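Local coordinates for putative cell surface protein, similar to internalin proteins (Listeria monocytogenes EGD-e, PDB 5KZS) that is of unknown function but, as an internalin-like leucine-rich repeat protein, probably takes part in protein recognition at the surface of the bacterium, at residues A[129-134]-A[152-157]; A[158-163]-A[181-186]; A[190-195]-A[211-216]; A[220-225]-A[236-241]. All blocks are in the same frame, centred on the assembly; numbering follows the deposited sequence.

Contact 1: residues A[129-134]-A[152-157]; sequences TMSGSN and YMADMM
Ser131 carries the polar part of this contact. Its OG lies anti to the carbonyl carbon (chi1 -51°), which swings the hydroxyl toward segment 152-157. There Ser131 OG accepts from Ala154 N at 3.2 Å. Ser131 OG also donates a weak bond to Tyr152 O, 3.2 Å away. Tyr152 O has a second and better donor, Met130 N at 3.0 Å, which arrives nearly along the C=O axis. One residue on from the serine, Gly132 N meets Ala154 O at 3.0 Å, in the carbonyl plane. The residues Met130 to Ser133 form a type II turn, and Gly132 has the positive phi (97°) of its third position. Two successive coils of a leucine-rich repeat solenoid meet here, just past the parallel strands 127-129 and 150-152. The next coil continues the stacking: Asn180 OD1 accepts from Met156 N, and its ND2 donates to Met153 O. Met156, a selenomethionine, fills the inside of the turn. Its chain bends at the last torsion (chi3 77°) and brings CE in under the loop. Met156 CE lies 3.0 Å from Ser133 O and is also close to Met130 O. Its apolar neighbour is Met130 CB, 3.8 Å from Met156 CE. At the strand end, Thr129 and Tyr152 lie side by side and point the same way. Thr129 OG1 approaches Tyr152 CD1 obliquely, and the phenol OH bonds to Gln150. At the other end the extended Met157 chain runs alongside Asn134, with SE 3.4 Å from Asn134 OD1; Asn134 ND2 bonds weakly to Asn113.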
# COMPACT_ATOMS: atom_id res chain seq x y z
N THR A 129 -1.31 11.03 -0.46
CA THR A 129 -0.31 10.16 0.11
C THR A 129 -0.40 10.27 1.62
O THR A 129 -0.07 11.31 2.18
CB THR A 129 1.10 10.58 -0.37
OG1 THR A 129 1.14 10.66 -1.80
CG2 THR A 129 2.15 9.59 0.12
N MSE A 130 -0.85 9.21 2.28
CA MSE A 130 -0.95 9.20 3.74
C MSE A 130 -0.21 8.09 4.43
O MSE A 130 -0.36 7.88 5.65
CB MSE A 130 -2.43 9.13 4.02
CG MSE A 130 -2.96 10.55 3.83
SE MSE A 130 -4.89 10.41 3.90
CE MSE A 130 -4.97 10.40 5.87
N SER A 131 0.67 7.45 3.65
CA SER A 131 1.33 6.22 4.04
C SER A 131 2.10 6.40 5.33
O SER A 131 2.59 7.48 5.59
CB SER A 131 2.29 5.80 2.91
OG SER A 131 1.64 5.78 1.64
N GLY A 132 2.18 5.36 6.14
CA GLY A 132 3.01 5.37 7.35
C GLY A 132 2.27 5.68 8.63
O GLY A 132 2.86 5.58 9.72
N SER A 133 0.99 6.04 8.51
CA SER A 133 0.15 6.33 9.67
C SER A 133 -1.08 5.39 9.69
O SER A 133 -1.65 5.08 8.64
CB SER A 133 -0.29 7.79 9.61
OG SER A 133 0.84 8.64 9.56
N ASN A 134 -1.47 4.94 10.88
CA ASN A 134 -2.64 4.06 11.03
C ASN A 134 -3.87 4.77 10.52
O ASN A 134 -4.14 5.90 10.95
CB ASN A 134 -2.91 3.69 12.49
CG ASN A 134 -1.75 2.97 13.15
OD1 ASN A 134 -1.01 2.21 12.51
ND2 ASN A 134 -1.58 3.20 14.45
N TYR A 152 -1.82 6.79 -2.38
CA TYR A 152 -0.79 6.02 -1.67
C TYR A 152 -1.19 5.85 -0.22
O TYR A 152 -1.18 6.80 0.54
CB TYR A 152 0.58 6.71 -1.77
CG TYR A 152 1.09 6.80 -3.18
CD1 TYR A 152 0.76 7.87 -3.99
CD2 TYR A 152 1.90 5.79 -3.71
CE1 TYR A 152 1.24 7.96 -5.29
CE2 TYR A 152 2.36 5.87 -5.01
CZ TYR A 152 2.03 6.95 -5.79
OH TYR A 152 2.48 7.00 -7.07
N MSE A 153 -1.54 4.63 0.15
CA MSE A 153 -2.06 4.35 1.48
C MSE A 153 -1.37 3.15 2.07
O MSE A 153 -2.02 2.26 2.62
CB MSE A 153 -3.53 4.06 1.29
CG MSE A 153 -4.30 5.06 0.44
SE MSE A 153 -4.98 6.40 1.68
CE MSE A 153 -6.58 5.39 2.14
N ALA A 154 -0.04 3.11 1.97
CA ALA A 154 0.74 1.96 2.44
C ALA A 154 1.07 2.08 3.91
O ALA A 154 1.14 3.17 4.44
CB ALA A 154 2.01 1.85 1.63
N ASP A 155 1.28 0.96 4.59
CA ASP A 155 1.72 0.95 5.99
C ASP A 155 0.75 1.65 6.94
O ASP A 155 1.16 2.33 7.88
CB ASP A 155 3.14 1.56 6.12
CG ASP A 155 3.83 1.22 7.46
OD1 ASP A 155 3.42 0.26 8.15
OD2 ASP A 155 4.78 1.93 7.82
N MSE A 156 -0.55 1.47 6.69
CA MSE A 156 -1.59 2.12 7.49
C MSE A 156 -2.44 1.17 8.31
O MSE A 156 -3.39 1.61 8.92
CB MSE A 156 -2.50 2.95 6.57
CG MSE A 156 -1.74 3.92 5.70
SE MSE A 156 -2.98 5.22 4.90
CE MSE A 156 -3.30 6.39 6.44
N MSE A 157 -2.09 -0.11 8.37
CA MSE A 157 -2.93 -1.13 9.04
C MSE A 157 -4.32 -1.24 8.45
O MSE A 157 -5.28 -1.51 9.15
CB MSE A 157 -3.01 -0.93 10.56
CG MSE A 157 -1.62 -0.82 11.14
SE MSE A 157 -1.70 -1.03 13.09
CE MSE A 157 0.23 -0.81 13.42

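Contact 2: residues A[158-163]-A[181-186]; sequences ITSDDV and QLTNLP
Leu182 points the same way as Ile158 and lies beside it, while Val163 crosses Leu182 at about a right angle. One methyl, Leu182 CD2, makes the contacts with Ile158 and Val163. Leu182 CD2 is 3.8 Å from Ile158 CG2 and 3.9 Å from Val163 CG2. The leucine chi1 and chi2 together direct CD2 at both methyls, which lie on the same side of it. Beside the apolar group, the side chain of Ser160 sets out toward segment 181-186. Ser160 OG is 3.0 Å from Asn184 O and 3.2 Å from Thr183 OG1. The serine proton has both acceptors within reach, and either hydroxyl could be the donor between Ser160 and Thr183. Pro186 turns its ring toward Val163, with CG 3.4 Å from Val163 O. One backbone bond ties the two segments, from Gln181 N to Ile158 O at 3.1 Å, in the carbonyl plane. Asp161 and Asp162 of the 3-10 turn bond back to Thr159, just before it, in addition to its own backbone bonds. Thr159 N gives a nearly straight bond (176°) to Asp162 OD2, meeting it from above the carboxylate plane. Thr159 OG1 bonds to Asp161 OD1. Asn180 OD1 accepts from Ile158 N, and Asn202 OD1 accepts from Leu182 N. Such asparagines stacked from coil to coil, with aliphatic side chains packed in register beside them, are typical of the leucine-rich repeat solenoid.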
# COMPACT_ATOMS: atom_id res chain seq x y z
N ILE A 158 -4.41 -1.07 7.13
CA ILE A 158 -5.66 -1.20 6.38
C ILE A 158 -6.14 -2.66 6.31
O ILE A 158 -5.34 -3.55 6.03
CB ILE A 158 -5.51 -0.60 4.95
CG1 ILE A 158 -5.64 0.93 5.02
CG2 ILE A 158 -6.54 -1.15 3.95
CD1 ILE A 158 -5.15 1.66 3.79
N THR A 159 -7.44 -2.87 6.56
CA THR A 159 -8.08 -4.19 6.38
C THR A 159 -9.10 -4.14 5.24
O THR A 159 -9.44 -3.05 4.76
CB THR A 159 -8.71 -4.71 7.70
OG1 THR A 159 -9.44 -3.67 8.35
CG2 THR A 159 -7.63 -5.21 8.65
N SER A 160 -9.56 -5.31 4.80
CA SER A 160 -10.41 -5.46 3.59
C SER A 160 -11.71 -4.67 3.68
O SER A 160 -12.17 -4.12 2.68
CB SER A 160 -10.72 -6.93 3.33
OG SER A 160 -9.53 -7.70 3.28
N ASP A 161 -12.30 -4.65 4.89
CA ASP A 161 -13.46 -3.80 5.22
C ASP A 161 -13.24 -2.28 5.07
O ASP A 161 -14.21 -1.54 4.91
CB ASP A 161 -14.01 -4.12 6.63
CG ASP A 161 -12.91 -4.11 7.70
OD1 ASP A 161 -12.02 -5.00 7.65
OD2 ASP A 161 -12.94 -3.23 8.59
N ASP A 162 -11.99 -1.81 5.11
CA ASP A 162 -11.65 -0.40 4.85
C ASP A 162 -11.65 0.01 3.38
O ASP A 162 -11.67 1.20 3.08
CB ASP A 162 -10.27 -0.04 5.45
CG ASP A 162 -10.20 -0.23 6.97
OD1 ASP A 162 -11.24 -0.20 7.65
OD2 ASP A 162 -9.07 -0.41 7.49
N VAL A 163 -11.62 -0.95 2.46
CA VAL A 163 -11.50 -0.65 1.04
C VAL A 163 -12.82 -0.81 0.29
O VAL A 163 -13.31 -1.92 0.16
CB VAL A 163 -10.48 -1.59 0.39
CG1 VAL A 163 -10.21 -1.17 -1.06
CG2 VAL A 163 -9.19 -1.59 1.21
N GLN A 181 -2.70 -5.19 6.06
CA GLN A 181 -3.08 -6.60 6.30
C GLN A 181 -4.37 -6.98 5.57
O GLN A 181 -5.31 -7.53 6.15
CB GLN A 181 -3.09 -6.99 7.80
CG GLN A 181 -3.45 -5.89 8.78
CD GLN A 181 -2.27 -5.02 9.19
OE1 GLN A 181 -1.33 -4.82 8.42
NE2 GLN A 181 -2.33 -4.49 10.40
N LEU A 182 -4.35 -6.72 4.27
CA LEU A 182 -5.43 -7.12 3.36
C LEU A 182 -5.47 -8.64 3.18
O LEU A 182 -4.45 -9.23 2.81
CB LEU A 182 -5.24 -6.47 1.99
CG LEU A 182 -5.35 -4.94 1.95
CD1 LEU A 182 -4.81 -4.40 0.63
CD2 LEU A 182 -6.79 -4.50 2.18
N THR A 183 -6.64 -9.25 3.45
CA THR A 183 -6.90 -10.69 3.19
C THR A 183 -7.69 -10.95 1.89
O THR A 183 -7.67 -12.05 1.36
CB THR A 183 -7.69 -11.33 4.35
OG1 THR A 183 -8.84 -10.54 4.65
CG2 THR A 183 -6.83 -11.43 5.60
N ASN A 184 -8.38 -9.93 1.39
CA ASN A 184 -9.25 -10.03 0.23
C ASN A 184 -9.38 -8.65 -0.40
O ASN A 184 -9.17 -7.64 0.28
CB ASN A 184 -10.65 -10.48 0.67
CG ASN A 184 -10.72 -11.96 1.03
OD1 ASN A 184 -10.79 -12.82 0.15
ND2 ASN A 184 -10.71 -12.26 2.33
N LEU A 185 -9.77 -8.61 -1.67
CA LEU A 185 -9.95 -7.33 -2.36
C LEU A 185 -11.24 -7.28 -3.18
O LEU A 185 -11.60 -8.26 -3.81
CB LEU A 185 -8.76 -7.04 -3.26
CG LEU A 185 -8.14 -5.66 -3.10
CD1 LEU A 185 -7.28 -5.61 -1.84
CD2 LEU A 185 -7.29 -5.29 -4.30
N PRO A 186 -11.95 -6.14 -3.16
CA PRO A 186 -13.04 -5.89 -4.09
C PRO A 186 -12.65 -6.07 -5.55
O PRO A 186 -11.56 -5.69 -5.95
CB PRO A 186 -13.37 -4.42 -3.84
CG PRO A 186 -13.06 -4.22 -2.39
CD PRO A 186 -11.91 -5.13 -2.08

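Contact 3: residues A[190-195]-A[211-216]; sequences NLTNLA and FTNLSN
Apolar contact comes from one leucine. Leu214 CG is anti to its carbonyl carbon, and the CD2 branch reaches the loop of the previous coil. Leu214 CD2 lies 4.1 Å from Leu191 CB and, more loosely, 4.5 Å from Leu194 CD2. Thr192 and Asn213 make a van der Waals contact between side chains. They lie side by side and point the same way, with Thr192 CG2 3.9 Å from Asn213 ND2. Asn213 ND2 itself bonds weakly to Gln189 O. Side chains also pack on backbone oxygen. Thr192 O faces Asn216 CB at 3.5 Å and Ser215 CB close by. The polar backbone atoms that meet across the contact do not pair as donor and acceptor. Leu194 O and Asn216 O are two acceptors only 3.1 Å apart. A CA-H...O contact of 3.4 Å from Ala195 CA to Asn216 O joins the two segments instead. Within the first loop, Leu194 N bonds to Leu191 O and closes a type I turn. Asn193 ND2 reaches Thr192 OG1 at 3.3 Å, lying in the amide plane. The two loops lead into parallel strands 196-198 and 219-221, so this is the stacking of successive loops at the strand entry of a leucine-rich repeat solenoid.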
# COMPACT_ATOMS: atom_id res chain seq x y z
N ASN A 190 -15.16 0.25 -11.69
CA ASN A 190 -14.89 1.47 -12.46
C ASN A 190 -13.47 2.06 -12.22
O ASN A 190 -13.30 3.28 -12.05
CB ASN A 190 -16.01 2.51 -12.22
CG ASN A 190 -16.12 3.54 -13.34
OD1 ASN A 190 -15.93 3.22 -14.52
ND2 ASN A 190 -16.45 4.79 -12.99
N LEU A 191 -12.47 1.17 -12.24
CA LEU A 191 -11.05 1.54 -12.28
C LEU A 191 -10.48 1.11 -13.63
O LEU A 191 -9.43 0.49 -13.69
CB LEU A 191 -10.26 0.89 -11.13
CG LEU A 191 -10.65 1.26 -9.69
CD1 LEU A 191 -9.77 0.53 -8.68
CD2 LEU A 191 -10.58 2.76 -9.44
N THR A 192 -11.16 1.50 -14.70
CA THR A 192 -10.83 1.01 -16.05
C THR A 192 -9.54 1.60 -16.62
O THR A 192 -9.06 1.13 -17.65
CB THR A 192 -11.96 1.30 -17.06
OG1 THR A 192 -12.13 2.71 -17.18
CG2 THR A 192 -13.28 0.66 -16.62
N ASN A 193 -9.00 2.63 -15.97
CA ASN A 193 -7.72 3.24 -16.34
C ASN A 193 -6.61 3.00 -15.32
O ASN A 193 -5.53 3.59 -15.45
CB ASN A 193 -7.91 4.75 -16.57
CG ASN A 193 -8.46 5.07 -17.95
OD1 ASN A 193 -7.83 5.82 -18.71
ND2 ASN A 193 -9.62 4.49 -18.30
N LEU A 194 -6.83 2.12 -14.33
CA LEU A 194 -5.79 1.79 -13.35
C LEU A 194 -4.67 1.06 -14.05
O LEU A 194 -4.92 0.08 -14.75
CB LEU A 194 -6.32 0.94 -12.19
CG LEU A 194 -5.39 0.86 -10.98
CD1 LEU A 194 -5.54 2.11 -10.11
CD2 LEU A 194 -5.64 -0.37 -10.13
N ALA A 195 -3.44 1.56 -13.87
CA ALA A 195 -2.24 0.97 -14.45
C ALA A 195 -1.41 0.21 -13.42
O ALA A 195 -0.92 -0.88 -13.73
CB ALA A 195 -1.41 2.05 -15.12
N PHE A 211 -9.46 -10.31 -11.11
CA PHE A 211 -10.04 -9.03 -11.55
C PHE A 211 -10.63 -9.04 -12.97
O PHE A 211 -9.91 -9.29 -13.94
CB PHE A 211 -9.00 -7.90 -11.45
CG PHE A 211 -8.51 -7.65 -10.06
CD1 PHE A 211 -9.38 -7.25 -9.06
CD2 PHE A 211 -7.17 -7.82 -9.73
CE1 PHE A 211 -8.92 -7.03 -7.77
CE2 PHE A 211 -6.71 -7.59 -8.45
CZ PHE A 211 -7.58 -7.20 -7.46
N THR A 212 -11.93 -8.76 -13.07
CA THR A 212 -12.67 -8.83 -14.34
C THR A 212 -12.56 -7.58 -15.23
O THR A 212 -12.64 -7.69 -16.46
CB THR A 212 -14.17 -9.12 -14.10
OG1 THR A 212 -14.69 -8.23 -13.11
CG2 THR A 212 -14.37 -10.56 -13.62
N ASN A 213 -12.38 -6.41 -14.62
CA ASN A 213 -12.55 -5.13 -15.31
C ASN A 213 -11.42 -4.12 -15.07
O ASN A 213 -11.67 -2.91 -14.93
CB ASN A 213 -13.90 -4.53 -14.91
CG ASN A 213 -14.38 -3.47 -15.87
OD1 ASN A 213 -14.08 -3.51 -17.07
ND2 ASN A 213 -15.11 -2.49 -15.36
N LEU A 214 -10.17 -4.60 -15.05
CA LEU A 214 -8.99 -3.73 -14.94
C LEU A 214 -8.33 -3.60 -16.31
O LEU A 214 -7.20 -4.02 -16.52
CB LEU A 214 -8.02 -4.27 -13.89
CG LEU A 214 -8.54 -4.24 -12.45
CD1 LEU A 214 -7.52 -4.84 -11.51
CD2 LEU A 214 -8.86 -2.82 -12.01
N SER A 215 -9.06 -2.96 -17.23
CA SER A 215 -8.69 -2.84 -18.65
C SER A 215 -7.29 -2.28 -18.98
O SER A 215 -6.80 -2.50 -20.09
CB SER A 215 -9.72 -1.97 -19.38
OG SER A 215 -11.03 -2.43 -19.13
N ASN A 216 -6.68 -1.53 -18.06
CA ASN A 216 -5.42 -0.87 -18.36
C ASN A 216 -4.27 -1.24 -17.42
O ASN A 216 -3.27 -0.53 -17.36
CB ASN A 216 -5.65 0.64 -18.34
CG ASN A 216 -5.07 1.33 -19.56
OD1 ASN A 216 -4.27 2.27 -19.43
ND2 ASN A 216 -5.48 0.88 -20.75

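Contact 4: residues A[220-225]-A[236-241]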
# COMPACT_ATOMS: atom_id res chain seq x y z
N LEU A 220 0.88 -5.37 -11.22
CA LEU A 220 0.19 -5.82 -10.02
C LEU A 220 1.24 -6.41 -9.11
O LEU A 220 1.66 -7.56 -9.28
CB LEU A 220 -0.87 -6.86 -10.38
CG LEU A 220 -1.65 -7.53 -9.23
CD1 LEU A 220 -2.22 -6.54 -8.22
CD2 LEU A 220 -2.79 -8.36 -9.79
N ASN A 221 1.68 -5.62 -8.15
CA ASN A 221 2.73 -6.08 -7.27
C ASN A 221 2.13 -6.97 -6.18
O ASN A 221 1.38 -6.48 -5.33
CB ASN A 221 3.46 -4.90 -6.66
CG ASN A 221 4.75 -5.30 -5.97
OD1 ASN A 221 4.91 -6.45 -5.54
ND2 ASN A 221 5.69 -4.36 -5.86
N LEU A 222 2.48 -8.26 -6.22
CA LEU A 222 2.04 -9.20 -5.20
C LEU A 222 3.15 -9.75 -4.32
O LEU A 222 2.91 -10.68 -3.55
CB LEU A 222 1.29 -10.34 -5.87
CG LEU A 222 0.09 -9.93 -6.73
CD1 LEU A 222 -0.57 -11.15 -7.33
CD2 LEU A 222 -0.92 -9.14 -5.92
N ASP A 223 4.36 -9.17 -4.40
CA ASP A 223 5.51 -9.60 -3.60
C ASP A 223 5.17 -9.73 -2.11
O ASP A 223 4.37 -8.98 -1.61
CB ASP A 223 6.66 -8.59 -3.79
CG ASP A 223 8.06 -9.21 -3.62
OD1 ASP A 223 8.28 -10.36 -4.07
OD2 ASP A 223 8.96 -8.52 -3.07
N TYR A 224 5.75 -10.70 -1.42
CA TYR A 224 5.52 -10.91 0.02
C TYR A 224 4.05 -11.08 0.43
O TYR A 224 3.56 -10.42 1.35
CB TYR A 224 6.19 -9.80 0.82
CG TYR A 224 7.68 -9.89 0.89
CD1 TYR A 224 8.30 -10.86 1.68
CD2 TYR A 224 8.49 -8.99 0.20
CE1 TYR A 224 9.68 -10.94 1.78
CE2 TYR A 224 9.88 -9.05 0.29
CZ TYR A 224 10.47 -10.03 1.08
OH TYR A 224 11.84 -10.13 1.19
N ASN A 225 3.36 -11.97 -0.27
CA ASN A 225 2.01 -12.42 0.08
C ASN A 225 2.04 -13.97 0.18
O ASN A 225 3.13 -14.58 0.11
CB ASN A 225 1.02 -11.92 -0.99
CG ASN A 225 0.58 -10.48 -0.74
OD1 ASN A 225 -0.23 -10.21 0.14
ND2 ASN A 225 1.11 -9.54 -1.53
N ASN A 236 -0.10 -11.46 -16.85
CA ASN A 236 1.00 -10.70 -17.51
C ASN A 236 1.55 -9.56 -16.64
O ASN A 236 2.76 -9.30 -16.62
CB ASN A 236 0.53 -10.07 -18.83
CG ASN A 236 -0.06 -11.08 -19.80
OD1 ASN A 236 0.53 -12.13 -20.06
ND2 ASN A 236 -1.23 -10.75 -20.34
N SER A 237 0.65 -8.91 -15.92
CA SER A 237 0.98 -7.78 -15.09
C SER A 237 1.57 -8.13 -13.73
O SER A 237 1.93 -7.21 -12.99
CB SER A 237 -0.29 -6.95 -14.87
OG SER A 237 -0.90 -6.66 -16.11
N ILE A 238 1.68 -9.41 -13.36
CA ILE A 238 2.15 -9.73 -12.01
C ILE A 238 3.66 -9.62 -11.89
O ILE A 238 4.39 -9.89 -12.84
CB ILE A 238 1.65 -11.10 -11.53
CG1 ILE A 238 0.13 -11.03 -11.32
CG2 ILE A 238 2.32 -11.51 -10.22
CD1 ILE A 238 -0.56 -12.37 -11.21
N PHE A 239 4.09 -9.16 -10.71
CA PHE A 239 5.47 -9.26 -10.25
C PHE A 239 5.48 -9.97 -8.90
O PHE A 239 4.84 -9.52 -7.95
CB PHE A 239 6.09 -7.87 -10.11
CG PHE A 239 7.38 -7.83 -9.31
CD1 PHE A 239 7.36 -7.69 -7.91
CD2 PHE A 239 8.62 -7.92 -9.95
CE1 PHE A 239 8.54 -7.65 -7.18
CE2 PHE A 239 9.80 -7.88 -9.22
CZ PHE A 239 9.76 -7.75 -7.83
N ILE A 240 6.19 -11.08 -8.82
CA ILE A 240 6.47 -11.73 -7.54
C ILE A 240 7.91 -12.19 -7.63
O ILE A 240 8.33 -12.72 -8.67
CB ILE A 240 5.55 -12.95 -7.28
CG1 ILE A 240 4.11 -12.48 -7.05
CG2 ILE A 240 6.05 -13.78 -6.09
CD1 ILE A 240 3.10 -13.59 -7.03
N GLU A 241 8.65 -11.95 -6.56
CA GLU A 241 9.92 -12.61 -6.32
C GLU A 241 9.91 -13.40 -5.03
O GLU A 241 10.56 -14.44 -4.94
CB GLU A 241 11.07 -11.60 -6.32
CG GLU A 241 11.31 -11.04 -7.72
CD GLU A 241 12.62 -10.27 -7.88
OE1 GLU A 241 12.96 -9.42 -7.03
OE2 GLU A 241 13.30 -10.53 -8.90
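Strand 238-239 is the last strand of the parallel sheet of the leucine-rich repeat domain, and here it pairs with strand 219-221. The tight part is the backbone and the aliphatic face beneath it. Leu220 N donates to Ser237 O at 2.8 Å, and Phe239 N donates to Leu220 O at 3.2 Å. Both donors stand above the carbonyl plane of their acceptor. Leu222 N then meets Phe239 O at 3.2 Å, nearly along the C=O axis. Leu220 and Ile238 share the buried face, where Leu220 CD2 reaches Ile238 CG1. Just past the strands, Leu222 crosses Ile238 obliquely. Leu222 CD1 is 4.1 Å from Ile238 CG1, while Leu222 CB packs closer, 3.7 Å from Ile240 CG1. The other face carries Asn221 and Phe239 and is partly open to solvent. Phe239 CG is anti to its backbone N (chi1 165°), so the ring runs alongside Asn221. Asn221 OD1 comes to the ring edge, 3.6 Å from Phe239 CD1, with amide and ring planes 80° apart. Asn221 OD1 is held by an Asx turn: it accepts from Asp223 N at 3.0 Å. Asp223 lies alongside the same ring, its CG obliquely near CE1. Asp223, itself buried, turns its OD1 to two backbone donors, Asn242 N and Glu241 N. Glu241 N is 3.0 Å from Asp223 OD1 and meets it from above the carboxylate plane.

The four contacts follow one another along the chain, each closing before the next opens. They span successive coils of one leucine-rich repeat solenoid. Contacts 1 and 4 include strands of its nine-stranded parallel sheet; contacts 2 and 3 join loops between those strands. Centres of neighbouring contacts lie about 13, 18 and 17 Å apart. Contact 1 touches contact 2 where Met157 meets Gln181. Contacts 2 and 3 meet through Phe211, which packs on Leu185; Phe211 also reaches Leu220 of contact 4. Contact 4 ends the parallel sheet, just before strand 243-252 of the mixed sheet. The repeated stacking builds the elongated body of this internalin-like protein.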